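Local coordinates for uncharacterized protein ScGH5_18 (Streptomyces cattleya, PDB 7LR8), which probably hydrolyses the Manβ1-4GlcNAc disaccharide released during N-glycan breakdown, acting as a family GH5 glycoside hydrolase, at residues Val250-Ala253 and Lys254-Arg258. The protein carries 1 engineered substitution. Sequence-based numbering, arbitrary orientation.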
loop_
_atom_site.group_PDB
_atom_site.type_symbol
_atom_site.label_atom_id
_atom_site.label_comp_id
_atom_site.label_asym_id
_atom_site.label_seq_id
_atom_site.Cartn_x
_atom_site.Cartn_y
_atom_site.Cartn_z
ATOM N N VAL B 250 12.963 -30.968 0.162
ATOM C CA VAL B 250 12.603 -31.678 1.387
ATOM C C VAL B 250 13.838 -32.316 2.009
ATOM O O VAL B 250 14.119 -32.134 3.198
ATOM C CB VAL B 250 11.509 -32.726 1.095
ATOM C CG1 VAL B 250 11.373 -33.735 2.252
ATOM C CG2 VAL B 250 10.176 -32.045 0.803
ATOM N N GLU B 251 14.596 -33.073 1.210
ATOM C CA GLU B 251 15.746 -33.782 1.760
ATOM C C GLU B 251 16.902 -32.832 2.053
ATOM O O GLU B 251 17.685 -33.082 2.976
ATOM C CB GLU B 251 16.186 -34.899 0.811
ATOM C CG GLU B 251 15.160 -36.013 0.697
ATOM C CD GLU B 251 14.816 -36.607 2.044
ATOM O OE1 GLU B 251 15.758 -36.941 2.797
ATOM O OE2 GLU B 251 13.606 -36.744 2.346
ATOM N N LEU B 252 17.027 -31.750 1.280
ATOM C CA LEU B 252 18.069 -30.767 1.550
ATOM C C LEU B 252 17.836 -30.087 2.889
ATOM O O LEU B 252 18.773 -29.909 3.678
ATOM C CB LEU B 252 18.109 -29.725 0.430
ATOM C CG LEU B 252 19.109 -28.574 0.571
ATOM C CD1 LEU B 252 20.525 -29.119 0.566
ATOM C CD2 LEU B 252 18.924 -27.561 -0.549
ATOM N N ALA B 253 16.585 -29.705 3.157
ATOM C CA ALA B 253 16.266 -28.959 4.371
ATOM C C ALA B 253 16.603 -29.762 5.622
ATOM O O ALA B 253 16.926 -29.183 6.668
ATOM C CB ALA B 253 14.788 -28.567 4.360
ATOM N N LYS B 254 16.565 -31.089 5.524
ATOM C CA LYS B 254 16.877 -31.949 6.653
ATOM C C LYS B 254 18.323 -31.817 7.121
ATOM O O LYS B 254 18.604 -32.105 8.290
ATOM C CB LYS B 254 16.582 -33.406 6.289
ATOM C CG LYS B 254 15.094 -33.691 6.104
ATOM C CD LYS B 254 14.830 -35.122 5.681
ATOM C CE LYS B 254 13.329 -35.364 5.566
ATOM N NZ LYS B 254 13.033 -36.726 5.084
ATOM N N ALA B 255 19.249 -31.403 6.247
ATOM C CA ALA B 255 20.653 -31.379 6.649
ATOM C C ALA B 255 20.892 -30.466 7.845
ATOM O O ALA B 255 21.788 -30.735 8.653
ATOM C CB ALA B 255 21.539 -30.950 5.480
ATOM N N TRP B 256 20.105 -29.399 7.978
ATOM C CA TRP B 256 20.319 -28.377 8.997
ATOM C C TRP B 256 19.485 -28.585 10.253
ATOM O O TRP B 256 19.616 -27.804 11.201
ATOM C CB TRP B 256 20.027 -26.981 8.423
ATOM C CG TRP B 256 21.104 -26.461 7.517
ATOM C CD1 TRP B 256 22.183 -25.702 7.871
ATOM C CD2 TRP B 256 21.207 -26.670 6.103
ATOM N NE1 TRP B 256 22.952 -25.426 6.765
ATOM C CE2 TRP B 256 22.377 -26.019 5.667
ATOM C CE3 TRP B 256 20.425 -27.358 5.162
ATOM C CZ2 TRP B 256 22.779 -26.015 4.330
ATOM C CZ3 TRP B 256 20.827 -27.356 3.834
ATOM C CH2 TRP B 256 21.992 -26.688 3.432
ATOM N N ALA B 257 18.635 -29.609 10.293
ATOM C CA ALA B 257 17.803 -29.832 11.469
ATOM C C ALA B 257 18.633 -30.360 12.632
ATOM O O ALA B 257 19.532 -31.188 12.455
ATOM C CB ALA B 257 16.676 -30.821 11.151
ATOM N N ARG B 258 18.313 -29.885 13.841
ATOM C CA ARG B 258 18.895 -30.469 15.041
ATOM C C ARG B 258 18.165 -31.739 15.454
ATOM O O ARG B 258 18.796 -32.672 15.957
ATOM C CB ARG B 258 18.888 -29.447 16.188
HETATM O O HOH W 1 15.406 -38.677 4.972
#
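Glu251 bends back at chi2 (-56°), while Lys254 runs fully extended beyond CG, and the two side chains travel side by side until carboxylate and ammonium meet. Lys254 NZ forms a salt bridge with Glu251 OE2 at 2.8 Å, reaching the syn side of that oxygen from 24° out of the carboxylate plane. A water links the other oxygen to the same ammonium group, donating to Glu251 OE1 at 2.8 Å and accepting from Lys254 NZ. Both charged ends have further partners: Lys254 NZ bonds to Pro296 O, and Glu251 OE1 to Thr397 OG1. The first methylenes of Lys254 pass the helix backbone, CG 3.4 Å from Val250 O, and the later ones run past the carboxylate. Within the GH5 (beta/alpha)8 barrel, this is the C-terminal end region of helix 240-253, on the connection from strand 221-225 to strand 264-269. Here the backbone bonds span three residues: Ala255 N to Leu252 O is 3.0 Å, whereas Lys254 N to Glu251 O and Trp256 N to Ala253 O are weak. Leu252 and Trp256 also lie alongside each other. Leu252 CG comes to the indole edge in the ring plane, and Leu252 CD1 touches Trp256 CZ3 at 3.7 Å. Leu252 O lies at that edge too, 3.3 Å from Trp256 CZ3. Beyond the pair, the indole packs on Pro211 and Ala215 of helix 211-216 and on Leu400 of strand 397-400.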